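Local coordinates for geranyltranstransferase (Marinomonas sp. MED121, PDB 4F62), which probably condenses isopentenyl diphosphate with allylic diphosphates to build longer prenyl diphosphates, as farnesyl-diphosphate synthases and related polyprenyl transferases do, at residues P50-A55 and A187-G192; V145-R150 and G182-A187; A71-S76 and E124-P129. All coordinates share one frame; numbering follows the deposited sequence.

Interaction 1 (P50-A55 and A187-G192)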
# COMPACT_ATOMS: atom_id res chain seq x y z
N PRO A 50 -14.57 -5.52 8.74
CA PRO A 50 -15.42 -4.35 9.04
C PRO A 50 -16.34 -4.53 10.27
O PRO A 50 -16.40 -3.62 11.10
CB PRO A 50 -16.25 -4.19 7.77
CG PRO A 50 -15.26 -4.57 6.68
CD PRO A 50 -14.49 -5.77 7.29
N MET A 51 -17.02 -5.67 10.40
CA MET A 51 -17.88 -5.87 11.57
C MET A 51 -17.15 -5.69 12.90
O MET A 51 -17.64 -5.02 13.80
CB MET A 51 -18.59 -7.24 11.50
CG MET A 51 -19.58 -7.33 10.35
SD MET A 51 -20.68 -8.77 10.40
CE MET A 51 -19.49 -10.07 10.12
N LEU A 52 -15.96 -6.28 13.02
CA LEU A 52 -15.14 -6.10 14.22
C LEU A 52 -14.78 -4.64 14.44
O LEU A 52 -14.77 -4.17 15.58
CB LEU A 52 -13.84 -6.91 14.11
CG LEU A 52 -13.97 -8.43 14.24
CD1 LEU A 52 -12.64 -9.07 13.86
CD2 LEU A 52 -14.38 -8.81 15.67
N THR A 53 -14.46 -3.93 13.36
CA THR A 53 -14.08 -2.52 13.46
C THR A 53 -15.22 -1.68 14.01
O THR A 53 -15.04 -0.88 14.95
CB THR A 53 -13.65 -1.98 12.09
OG1 THR A 53 -12.67 -2.87 11.53
CG2 THR A 53 -13.03 -0.57 12.22
N TYR A 54 -16.41 -1.85 13.45
CA TYR A 54 -17.55 -1.07 13.90
C TYR A 54 -17.93 -1.46 15.32
O TYR A 54 -18.35 -0.61 16.11
CB TYR A 54 -18.75 -1.25 12.98
CG TYR A 54 -18.60 -0.61 11.62
CD1 TYR A 54 -18.51 0.77 11.49
CD2 TYR A 54 -18.58 -1.38 10.46
CE1 TYR A 54 -18.38 1.37 10.24
CE2 TYR A 54 -18.45 -0.79 9.20
CZ TYR A 54 -18.36 0.58 9.09
OH TYR A 54 -18.25 1.16 7.85
N ALA A 55 -17.80 -2.75 15.65
CA ALA A 55 -18.18 -3.26 16.98
C ALA A 55 -17.27 -2.68 18.06
O ALA A 55 -17.73 -2.35 19.16
CB ALA A 55 -18.13 -4.80 17.03
N ALA A 187 -5.89 -5.59 14.02
CA ALA A 187 -5.96 -4.23 13.47
C ALA A 187 -7.41 -3.76 13.43
O ALA A 187 -7.70 -2.59 13.68
CB ALA A 187 -5.37 -4.20 12.08
N SER A 188 -8.32 -4.68 13.14
CA SER A 188 -9.75 -4.36 13.09
C SER A 188 -10.26 -3.80 14.42
O SER A 188 -10.88 -2.74 14.45
CB SER A 188 -10.57 -5.58 12.69
OG SER A 188 -10.26 -5.98 11.36
N VAL A 189 -10.01 -4.52 15.52
CA VAL A 189 -10.50 -4.04 16.81
C VAL A 189 -9.70 -2.82 17.28
O VAL A 189 -10.28 -1.88 17.83
CB VAL A 189 -10.55 -5.15 17.91
CG1 VAL A 189 -11.25 -6.41 17.38
CG2 VAL A 189 -9.16 -5.49 18.40
N ARG A 190 -8.38 -2.81 17.05
CA ARG A 190 -7.55 -1.68 17.48
C ARG A 190 -7.94 -0.39 16.75
O ARG A 190 -8.16 0.67 17.36
CB ARG A 190 -6.05 -1.98 17.31
CG ARG A 190 -5.49 -3.04 18.27
CD ARG A 190 -3.99 -3.29 18.01
NE ARG A 190 -3.20 -2.06 18.16
CZ ARG A 190 -2.79 -1.57 19.32
NH1 ARG A 190 -3.09 -2.21 20.46
NH2 ARG A 190 -2.09 -0.44 19.37
N MET A 191 -8.04 -0.48 15.43
CA MET A 191 -8.39 0.69 14.63
C MET A 191 -9.81 1.17 14.88
O MET A 191 -10.05 2.37 14.91
CB MET A 191 -8.17 0.43 13.14
CG MET A 191 -6.70 0.20 12.77
SD MET A 191 -6.54 -0.39 11.08
CE MET A 191 -6.78 1.13 10.16
N GLY A 192 -10.74 0.24 15.05
CA GLY A 192 -12.11 0.58 15.37
C GLY A 192 -12.18 1.45 16.61
O GLY A 192 -12.76 2.54 16.59
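T53 meets S188 and G192 where two helix backbones all but touch, the CA atoms of T53 and G192 lying 4.1 Å apart. Two CA-H...O contacts run in opposite senses across the gap. In one, T53 CA faces S188 O at 3.4 Å with an angle of 146° at the hydrogen; in the other, G192 CA approaches T53 O at 3.3 Å and is more bent. The branches of T53 divide the work. Its CG2, anti to the backbone N, lies against G192 CA at 3.5 Å, while OG1 comes alongside S188 CB at 3.6 Å. A CB on G192 would run straight into T53 O, so the glycine is what lets the backbones come this near. Next to this, L52 CB packs on S188 CB at 3.8 Å and more loosely on V189 CG1.

S188 and G192, four residues apart, form a small-xxx-small face on helix 170-194, and helix 48-60 settles on it within the all-helical bundle of the isoprenoid synthase fold. The short axes pass 7.2 Å apart and their chain directions differ by 32°.

Both hydroxyls at the interface turn back to their own helices. T53 OG1 stays beside its backbone N (chi1 -51°) and bonds to R49 O, and S188 OG bonds likewise to L184 O. Helix 65-86 closes one flank by setting L74 against T53 and S188; on helix 281-291, L286 and I290 pack on L52.

Interaction 2 (V145-R150 and G182-A187)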
# COMPACT_ATOMS: atom_id res chain seq x y z
N VAL A 145 -0.32 -0.55 8.56
CA VAL A 145 0.98 -0.92 8.02
C VAL A 145 1.57 -2.11 8.78
O VAL A 145 2.03 -3.09 8.18
CB VAL A 145 1.97 0.28 8.10
CG1 VAL A 145 3.41 -0.21 8.18
CG2 VAL A 145 1.77 1.18 6.89
N VAL A 146 1.53 -2.04 10.10
CA VAL A 146 2.16 -3.07 10.90
C VAL A 146 1.40 -4.40 10.76
O VAL A 146 2.01 -5.48 10.84
CB VAL A 146 2.34 -2.64 12.37
CG1 VAL A 146 1.06 -2.78 13.14
CG2 VAL A 146 3.43 -3.45 13.02
N ALA A 147 0.09 -4.32 10.53
CA ALA A 147 -0.74 -5.51 10.38
C ALA A 147 -0.64 -6.15 9.00
O ALA A 147 -0.79 -7.36 8.87
CB ALA A 147 -2.19 -5.18 10.68
N SER A 148 -0.40 -5.34 7.97
CA SER A 148 -0.52 -5.80 6.59
C SER A 148 0.80 -6.20 5.95
O SER A 148 0.82 -6.97 4.98
CB SER A 148 -1.16 -4.71 5.72
OG SER A 148 -2.36 -4.26 6.32
N GLY A 149 1.91 -5.65 6.45
CA GLY A 149 3.19 -5.79 5.76
C GLY A 149 4.13 -6.82 6.35
O GLY A 149 3.70 -7.87 6.85
N ARG A 150 5.42 -6.50 6.30
CA ARG A 150 6.49 -7.38 6.77
C ARG A 150 6.36 -7.73 8.25
O ARG A 150 6.92 -8.73 8.71
CB ARG A 150 7.86 -6.72 6.51
CG ARG A 150 8.10 -5.47 7.37
CD ARG A 150 9.06 -4.50 6.70
NE ARG A 150 9.29 -3.35 7.57
CZ ARG A 150 10.21 -3.32 8.54
NH1 ARG A 150 11.01 -4.37 8.72
NH2 ARG A 150 10.35 -2.24 9.30
N GLY A 182 -4.07 -13.33 12.02
CA GLY A 182 -4.27 -12.73 13.33
C GLY A 182 -4.11 -11.21 13.32
O GLY A 182 -4.91 -10.48 13.93
N ALA A 183 -3.09 -10.72 12.63
CA ALA A 183 -2.73 -9.30 12.67
C ALA A 183 -3.85 -8.37 12.17
O ALA A 183 -4.12 -7.34 12.79
CB ALA A 183 -1.41 -9.06 11.92
N LEU A 184 -4.51 -8.75 11.08
CA LEU A 184 -5.58 -7.92 10.52
C LEU A 184 -6.82 -7.96 11.40
O LEU A 184 -7.57 -6.98 11.47
CB LEU A 184 -5.95 -8.35 9.10
CG LEU A 184 -5.27 -7.73 7.88
CD1 LEU A 184 -6.04 -8.12 6.63
CD2 LEU A 184 -5.17 -6.19 8.00
N ILE A 185 -7.05 -9.10 12.05
CA ILE A 185 -8.15 -9.21 12.99
C ILE A 185 -7.89 -8.26 14.15
O ILE A 185 -8.79 -7.57 14.62
CB ILE A 185 -8.26 -10.65 13.56
CG1 ILE A 185 -8.63 -11.63 12.45
CG2 ILE A 185 -9.27 -10.69 14.69
CD1 ILE A 185 -9.93 -11.31 11.74
N LYS A 186 -6.65 -8.23 14.62
CA LYS A 186 -6.27 -7.31 15.70
C LYS A 186 -6.32 -5.85 15.25
O LYS A 186 -6.73 -4.96 16.02
CB LYS A 186 -4.88 -7.66 16.24
CG LYS A 186 -4.50 -6.90 17.51
CD LYS A 186 -3.29 -7.54 18.23
CE LYS A 186 -1.98 -7.00 17.68
NZ LYS A 186 -1.06 -6.54 18.77
N ALA A 187 -5.89 -5.59 14.02
CA ALA A 187 -5.96 -4.23 13.47
C ALA A 187 -7.41 -3.76 13.43
O ALA A 187 -7.70 -2.59 13.68
CB ALA A 187 -5.37 -4.20 12.08
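A147 carries the apolar part of this contact, set against three side chains of helix 170-194. Its CB meets A187 CB at 3.6 Å, and at 4.1 Å it also touches both A183 CB and the CD2 methyl of L184. The CB of L184 does not itself point across; the CD2 branch brings the side chain over.

Methyl groups also rest on backbone oxygens. A183 CB lies 3.5 Å from A147 O, and in return A147 CB lies 3.6 Å from A183 O, so the two alanines interlock closely, their CA atoms only 4.9 Å apart. Small residues thus bring the last turn of helix 134-148 close to helix 170-194 in the core of the isoprenoid synthase bundle. G149 then breaks from helical geometry, although its N still reaches back to V145 O.

The one hydroxyl at the edge turns back to its own helix. S148 OG touches L184 CD2 at 3.8 Å but is hydrogen-bonded to L144 O, one turn earlier; a chi1 of -51° keeps the hydroxyl beside its own backbone N, where it can make that bond. I77 of helix 65-86 packs on both S148 and L184. Just past the helix end, the guanidinium of R150 leads to the dimer interface, where it forms a salt bridge with E124 of the second subunit.

Interaction 3 (A71-S76 and E124-P129); sequences AAALES and ELLSNP
L125 lays its CD1 methyl against the peptide link between A72 and A73, 3.5 Å from A72 C and 3.6 Å from A73 N. The same methyl reaches A72 CB at 3.6 Å and S76 OG at 3.7 Å, so one carbon is seated among three residues of helix 65-86. A chi1 of -74°, with CG anti to the carbonyl carbon, aims the L125 side chain at this spot, and its other branch, CD2, brushes A72 CB. L126 attends to the next residue: its CG sits 3.8 Å from A73 CB, with CD1 close behind. A73 CB thus faces both leucines, with L125 CB farther off at 4.3 Å.

The contact packs the C-terminal end of helix 108-126 against the middle of helix 65-86. In the polyprenyl synthetase fold the latter is a core helix leading into the first aspartate-rich motif, which in this family binds the magnesium ions that hold the allylic diphosphate.

S76 contributes its hydroxyl as a packing surface that is polar yet satisfied. S76 OG bonds to A72 O at 3.1 Å, tilted 33° from the carbonyl plane, and S76 N reaches the same oxygen from the opposite face, so two donors grip it. An alanine at this position would lack the oxygen, and would probably leave A72 O with the helical N-H alone and open a small gap beside L125 CD1. L20 of helix 5-23 also lies against A72 and S76, while L144 of helix 134-148 packs on A73 and L126. Just past the end of helix 108-126, S127 O accepts a hydrogen bond from Q142 NE2 of the second subunit.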
# COMPACT_ATOMS: atom_id res chain seq x y z
N ALA A 71 -12.61 0.47 8.40
CA ALA A 71 -13.31 -0.75 8.06
C ALA A 71 -13.10 -1.01 6.58
O ALA A 71 -12.80 -2.13 6.17
CB ALA A 71 -14.80 -0.64 8.38
N ALA A 72 -13.23 0.06 5.79
CA ALA A 72 -13.08 -0.05 4.34
C ALA A 72 -11.64 -0.38 3.95
O ALA A 72 -11.42 -1.19 3.05
CB ALA A 72 -13.52 1.25 3.67
N ALA A 73 -10.67 0.24 4.64
CA ALA A 73 -9.26 -0.01 4.36
C ALA A 73 -8.90 -1.46 4.67
O ALA A 73 -8.21 -2.12 3.89
CB ALA A 73 -8.35 0.93 5.15
N LEU A 74 -9.36 -1.93 5.82
CA LEU A 74 -9.10 -3.31 6.22
C LEU A 74 -9.72 -4.29 5.23
O LEU A 74 -9.11 -5.31 4.87
CB LEU A 74 -9.66 -3.57 7.63
CG LEU A 74 -8.83 -2.91 8.74
CD1 LEU A 74 -9.68 -2.73 9.97
CD2 LEU A 74 -7.62 -3.77 9.06
N GLU A 75 -10.93 -3.99 4.77
CA GLU A 75 -11.57 -4.88 3.80
C GLU A 75 -10.80 -4.87 2.46
O GLU A 75 -10.71 -5.90 1.79
CB GLU A 75 -13.05 -4.50 3.59
CG GLU A 75 -13.80 -5.48 2.70
CD GLU A 75 -13.97 -6.87 3.35
OE1 GLU A 75 -13.77 -7.00 4.58
OE2 GLU A 75 -14.33 -7.84 2.63
N SER A 76 -10.24 -3.72 2.10
CA SER A 76 -9.46 -3.61 0.86
C SER A 76 -8.17 -4.39 0.93
O SER A 76 -7.78 -5.06 -0.03
CB SER A 76 -9.17 -2.15 0.48
OG SER A 76 -10.39 -1.50 0.17
N GLU A 124 -5.50 5.11 0.45
CA GLU A 124 -6.27 6.25 -0.03
C GLU A 124 -7.41 6.51 0.96
O GLU A 124 -7.68 7.65 1.34
CB GLU A 124 -6.84 5.98 -1.43
CG GLU A 124 -7.73 7.11 -1.98
CD GLU A 124 -8.33 6.80 -3.36
OE1 GLU A 124 -7.83 5.88 -4.07
OE2 GLU A 124 -9.30 7.46 -3.74
N LEU A 125 -8.06 5.43 1.38
CA LEU A 125 -9.22 5.50 2.28
C LEU A 125 -8.83 6.17 3.59
O LEU A 125 -9.57 7.01 4.11
CB LEU A 125 -9.75 4.08 2.56
CG LEU A 125 -10.52 3.46 1.38
CD1 LEU A 125 -10.68 1.96 1.52
CD2 LEU A 125 -11.88 4.14 1.25
N LEU A 126 -7.65 5.83 4.09
CA LEU A 126 -7.17 6.36 5.37
C LEU A 126 -6.59 7.77 5.31
O LEU A 126 -6.37 8.40 6.35
CB LEU A 126 -6.15 5.41 6.02
CG LEU A 126 -6.75 4.10 6.57
CD1 LEU A 126 -5.64 3.21 7.16
CD2 LEU A 126 -7.77 4.44 7.65
N SER A 127 -6.33 8.28 4.10
CA SER A 127 -5.74 9.60 3.95
C SER A 127 -6.63 10.56 3.17
O SER A 127 -6.15 11.48 2.54
CB SER A 127 -4.37 9.51 3.28
OG SER A 127 -4.50 8.96 1.98
N ASN A 128 -7.94 10.32 3.22
CA ASN A 128 -8.93 11.17 2.56
C ASN A 128 -8.89 12.59 3.14
O ASN A 128 -8.91 12.75 4.36
CB ASN A 128 -10.30 10.52 2.79
CG ASN A 128 -11.42 11.17 1.99
OD1 ASN A 128 -11.41 12.38 1.72
ND2 ASN A 128 -12.42 10.37 1.63
N PRO A 129 -8.83 13.61 2.26
CA PRO A 129 -8.81 15.03 2.67
C PRO A 129 -10.05 15.49 3.43
O PRO A 129 -10.01 16.57 4.02
CB PRO A 129 -8.74 15.78 1.33
CG PRO A 129 -8.16 14.80 0.37
CD PRO A 129 -8.66 13.46 0.81

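Overall arrangement
The three contacts tie together five helices of one all-helical domain, their centres 12 to 14 Å apart. Helix 170-194 serves interactions 1 and 2 in successive turns, sharing A187, with I185 touching L52 between them. L74 of helix 65-86 bridges the set: from the segment of interaction 3 it packs on residues of interaction 1 and on L184 and A187 of interaction 2. Along the chain, interaction 1 spans the other two, and interaction 3 closes before interaction 2 opens. Interactions 2 and 3 also border the second subunit: residues of the same segments, a few positions from the packed ones, reach across to it.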